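Local coordinates for protein glycogen synthase (Cyanobacterium sp. CLg1, PDB 6GNF) that belongs to the starch and bacterial glycogen synthases, two-domain glycosyltransferases, and holds ADP and a glycan between its domains, at residues Gln206-Asn218 / Ser248-Ala260. Residues are numbered along the deposited sequence; the frame is centred on the assembly and turned at random.
Sequences QGRFPSSKFDALN and SPEPMYMLNWLKA. With SO4 (sulfate ion), chain I; SO4 (sulfate ion), chain J.
Q206 meets N256 and L258 at the start of helix 257-264. Q206 O accepts from L258 N (2.9 Å), while Q206 OE1 is gripped by three N-H donors: N256 ND2 (3.0 Å), with OE1 close to the N256 amide plane, and R208 NE and NH2, which take OE1 side-on, the oxygen lying in the guanidinium plane though both nitrogens stand above the Q206 carbonyl plane. R208 NH1 also bonds F233 O, and NH2 forms a salt bridge with E288. N256 is also the N-cap, its OD1 accepting from K259 N at 3.0 Å, so both ends of this amide are held and its rotation is fixed. G207 O accepts from W257 N (3.0 Å), and positive phi (71°) at G207 turns the chain into the strand. R208 then faces N256 in an antiparallel non-hydrogen-bonded pair, and F209 and L255 form the hydrogen-bonded pair that follows, with L255 N to F209 O the shorter bond at 2.8 Å. With CG beside its backbone N (chi1 -62°), F209 sets CE2 over one face of the W257 indole, the ring planes 56° apart. Further on, S211 CB touches the Y253 ring, F214 CB and L217 CD1 approach L255 CD1, and L217 CD2 lies 3.7 Å from W257 CZ2. Strand 208-209 thus edges a three-stranded antiparallel sheet, with 251-256 central and 228-231 beyond; helix 132-144 packs on F209 and W257, and helix 224-227 on F214 and L217.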
# COMPACT_ATOMS: atom_id res chain seq x y z
N GLN A 206 -12.03 5.23 -1.15
CA GLN A 206 -12.23 6.65 -0.87
C GLN A 206 -13.07 6.94 0.37
O GLN A 206 -13.24 8.10 0.72
CB GLN A 206 -12.89 7.29 -2.10
CG GLN A 206 -12.12 7.07 -3.38
CD GLN A 206 -12.82 7.65 -4.60
OE1 GLN A 206 -13.99 8.01 -4.56
NE2 GLN A 206 -12.10 7.69 -5.72
N GLY A 207 -13.58 5.91 1.04
CA GLY A 207 -14.48 6.09 2.16
C GLY A 207 -15.81 6.59 1.68
O GLY A 207 -16.32 7.61 2.16
N ARG A 208 -16.37 5.88 0.69
CA ARG A 208 -17.71 6.13 0.24
C ARG A 208 -18.66 5.41 1.18
O ARG A 208 -18.53 4.20 1.38
CB ARG A 208 -17.92 5.64 -1.19
CG ARG A 208 -17.01 6.31 -2.19
CD ARG A 208 -17.34 5.89 -3.61
NE ARG A 208 -16.41 6.45 -4.58
CZ ARG A 208 -16.56 6.38 -5.90
NH1 ARG A 208 -17.61 5.77 -6.42
NH2 ARG A 208 -15.65 6.93 -6.70
N PHE A 209 -19.57 6.17 1.80
CA PHE A 209 -20.55 5.62 2.72
C PHE A 209 -21.90 6.26 2.45
O PHE A 209 -21.95 7.36 1.92
CB PHE A 209 -20.15 5.92 4.16
CG PHE A 209 -18.86 5.29 4.55
CD1 PHE A 209 -18.77 3.91 4.71
CD2 PHE A 209 -17.73 6.06 4.75
CE1 PHE A 209 -17.59 3.32 5.07
CE2 PHE A 209 -16.54 5.47 5.10
CZ PHE A 209 -16.47 4.10 5.27
N PRO A 210 -22.99 5.56 2.81
CA PRO A 210 -24.30 6.16 2.64
C PRO A 210 -24.44 7.45 3.43
O PRO A 210 -23.84 7.59 4.50
CB PRO A 210 -25.26 5.10 3.20
CG PRO A 210 -24.48 3.83 3.18
CD PRO A 210 -23.06 4.22 3.40
N SER A 211 -25.25 8.37 2.93
CA SER A 211 -25.41 9.67 3.56
C SER A 211 -26.08 9.53 4.93
O SER A 211 -25.84 10.34 5.82
CB SER A 211 -26.18 10.61 2.65
OG SER A 211 -27.29 9.95 2.08
N SER A 212 -26.84 8.46 5.10
CA SER A 212 -27.45 8.13 6.39
C SER A 212 -26.43 7.86 7.50
O SER A 212 -26.80 7.78 8.67
CB SER A 212 -28.34 6.91 6.24
OG SER A 212 -27.56 5.79 5.86
N LYS A 213 -25.16 7.68 7.14
CA LYS A 213 -24.10 7.56 8.13
C LYS A 213 -23.48 8.90 8.52
O LYS A 213 -22.44 8.94 9.18
CB LYS A 213 -22.98 6.64 7.61
CG LYS A 213 -23.40 5.19 7.37
CD LYS A 213 -23.89 4.49 8.63
CE LYS A 213 -22.81 4.36 9.68
NZ LYS A 213 -23.36 3.88 10.97
N PHE A 214 -24.10 10.02 8.12
CA PHE A 214 -23.52 11.33 8.43
C PHE A 214 -23.53 11.64 9.92
O PHE A 214 -22.55 12.13 10.46
CB PHE A 214 -24.24 12.46 7.67
CG PHE A 214 -23.72 13.82 8.03
CD1 PHE A 214 -22.47 14.23 7.63
CD2 PHE A 214 -24.47 14.68 8.82
CE1 PHE A 214 -21.97 15.47 7.99
CE2 PHE A 214 -23.99 15.92 9.18
CZ PHE A 214 -22.74 16.32 8.76
N ASP A 215 -24.61 11.28 10.62
CA ASP A 215 -24.74 11.63 12.03
C ASP A 215 -23.66 10.96 12.87
O ASP A 215 -23.31 11.45 13.93
CB ASP A 215 -26.13 11.24 12.56
CG ASP A 215 -27.24 12.10 11.98
OD1 ASP A 215 -26.95 13.23 11.54
OD2 ASP A 215 -28.41 11.65 11.98
N ALA A 216 -23.17 9.81 12.41
CA ALA A 216 -22.13 9.08 13.12
C ALA A 216 -20.78 9.79 13.14
O ALA A 216 -19.91 9.42 13.93
CB ALA A 216 -21.98 7.68 12.54
N LEU A 217 -20.58 10.77 12.26
CA LEU A 217 -19.32 11.51 12.21
C LEU A 217 -19.17 12.58 13.29
O LEU A 217 -18.06 13.02 13.57
CB LEU A 217 -19.15 12.15 10.83
CG LEU A 217 -19.21 11.17 9.65
CD1 LEU A 217 -18.99 11.91 8.34
CD2 LEU A 217 -18.18 10.07 9.82
N ASN A 218 -20.27 12.98 13.91
CA ASN A 218 -20.29 14.10 14.87
C ASN A 218 -19.62 15.35 14.35
O ASN A 218 -18.76 15.94 15.03
CB ASN A 218 -19.63 13.70 16.20
CG ASN A 218 -20.37 12.58 16.89
OD1 ASN A 218 -21.45 12.77 17.44
ND2 ASN A 218 -19.76 11.40 16.88
N SER A 248 -25.50 1.37 -10.20
CA SER A 248 -26.83 1.93 -10.44
C SER A 248 -26.94 2.53 -11.85
O SER A 248 -25.94 3.02 -12.38
CB SER A 248 -27.12 2.99 -9.38
OG SER A 248 -28.33 3.68 -9.64
N PRO A 249 -28.14 2.48 -12.47
CA PRO A 249 -28.33 3.23 -13.70
C PRO A 249 -28.30 4.75 -13.45
O PRO A 249 -27.82 5.50 -14.30
CB PRO A 249 -29.71 2.78 -14.20
CG PRO A 249 -30.41 2.27 -12.99
CD PRO A 249 -29.34 1.70 -12.10
N GLU A 250 -28.78 5.17 -12.28
CA GLU A 250 -28.79 6.59 -11.89
C GLU A 250 -27.60 6.91 -11.00
O GLU A 250 -27.10 6.03 -10.30
CB GLU A 250 -30.08 6.93 -11.12
CG GLU A 250 -31.36 6.36 -11.71
CD GLU A 250 -31.63 6.85 -13.12
OE1 GLU A 250 -32.73 6.54 -13.65
OE2 GLU A 250 -30.77 7.55 -13.70
N PRO A 251 -27.15 8.18 -11.00
CA PRO A 251 -26.15 8.59 -10.02
C PRO A 251 -26.80 8.95 -8.67
O PRO A 251 -27.66 9.82 -8.62
CB PRO A 251 -25.49 9.80 -10.67
CG PRO A 251 -26.52 10.35 -11.61
CD PRO A 251 -27.60 9.32 -11.82
N MET A 252 -26.39 8.27 -7.61
CA MET A 252 -27.01 8.41 -6.30
C MET A 252 -26.12 9.22 -5.35
O MET A 252 -24.90 9.27 -5.49
CB MET A 252 -27.33 7.04 -5.70
CG MET A 252 -26.10 6.22 -5.29
SD MET A 252 -26.47 4.47 -4.97
CE MET A 252 -25.79 3.68 -6.43
N TYR A 253 -26.75 9.83 -4.35
CA TYR A 253 -26.06 10.69 -3.41
C TYR A 253 -25.45 9.88 -2.27
O TYR A 253 -26.06 8.93 -1.80
CB TYR A 253 -27.02 11.74 -2.85
CG TYR A 253 -26.40 12.56 -1.75
CD1 TYR A 253 -25.43 13.51 -2.04
CD2 TYR A 253 -26.77 12.36 -0.42
CE1 TYR A 253 -24.86 14.26 -1.02
CE2 TYR A 253 -26.19 13.11 0.61
CZ TYR A 253 -25.24 14.06 0.30
OH TYR A 253 -24.65 14.81 1.31
N MET A 254 -24.25 10.25 -1.84
CA MET A 254 -23.58 9.59 -0.71
C MET A 254 -22.47 10.48 -0.15
O MET A 254 -22.29 11.61 -0.61
CB MET A 254 -23.02 8.23 -1.14
CG MET A 254 -21.91 8.28 -2.18
SD MET A 254 -21.47 6.67 -2.91
CE MET A 254 -22.95 6.27 -3.84
N LEU A 255 -21.76 9.96 0.86
CA LEU A 255 -20.59 10.63 1.42
C LEU A 255 -19.31 10.06 0.82
O LEU A 255 -19.27 8.92 0.38
CB LEU A 255 -20.54 10.43 2.93
CG LEU A 255 -21.82 10.72 3.70
CD1 LEU A 255 -21.60 10.48 5.18
CD2 LEU A 255 -22.32 12.14 3.47
N ASN A 256 -18.25 10.87 0.84
CA ASN A 256 -16.94 10.50 0.35
C ASN A 256 -15.89 11.17 1.22
O ASN A 256 -15.62 12.36 1.08
CB ASN A 256 -16.78 10.94 -1.11
CG ASN A 256 -15.51 10.42 -1.76
OD1 ASN A 256 -14.42 10.52 -1.19
ND2 ASN A 256 -15.63 9.86 -2.95
N TRP A 257 -15.29 10.39 2.12
CA TRP A 257 -14.35 10.92 3.11
C TRP A 257 -13.10 11.50 2.46
O TRP A 257 -12.62 12.56 2.87
CB TRP A 257 -13.91 9.82 4.07
CG TRP A 257 -14.91 9.37 5.08
CD1 TRP A 257 -16.25 9.61 5.09
CD2 TRP A 257 -14.63 8.58 6.24
NE1 TRP A 257 -16.82 9.02 6.20
CE2 TRP A 257 -15.84 8.38 6.91
CE3 TRP A 257 -13.46 8.02 6.76
CZ2 TRP A 257 -15.93 7.64 8.09
CZ3 TRP A 257 -13.55 7.28 7.94
CH2 TRP A 257 -14.77 7.11 8.59
N LEU A 258 -12.57 10.80 1.47
CA LEU A 258 -11.31 11.21 0.85
C LEU A 258 -11.47 12.56 0.16
O LEU A 258 -10.54 13.36 0.16
CB LEU A 258 -10.84 10.18 -0.16
CG LEU A 258 -9.46 10.44 -0.77
CD1 LEU A 258 -8.40 10.48 0.31
CD2 LEU A 258 -9.13 9.35 -1.77
N LYS A 259 -12.61 12.76 -0.48
CA LYS A 259 -12.95 14.05 -1.07
C LYS A 259 -12.88 15.15 -0.03
O LYS A 259 -12.21 16.16 -0.25
CB LYS A 259 -14.35 14.00 -1.68
CG LYS A 259 -14.85 15.34 -2.22
CD LYS A 259 -16.08 15.15 -3.08
CE LYS A 259 -16.76 16.47 -3.43
NZ LYS A 259 -17.40 17.11 -2.26
N ALA A 260 -13.55 14.95 1.10
CA ALA A 260 -13.53 15.92 2.19
C ALA A 260 -12.12 16.16 2.70
O ALA A 260 -11.75 17.29 3.03
CB ALA A 260 -14.44 15.47 3.33
S SO4 I . -29.07 6.42 2.28
O1 SO4 I . -28.36 7.68 2.59
O2 SO4 I . -30.53 6.56 2.53
O3 SO4 I . -28.56 5.34 3.18
O4 SO4 I . -28.83 6.08 0.86
S SO4 J . -14.39 1.93 0.92
O1 SO4 J . -13.33 2.95 1.11
O2 SO4 J . -15.71 2.53 1.25
O3 SO4 J . -14.10 0.77 1.80
O4 SO4 J . -14.41 1.50 -0.50
O HOH W 1 -26.22 7.44 0.45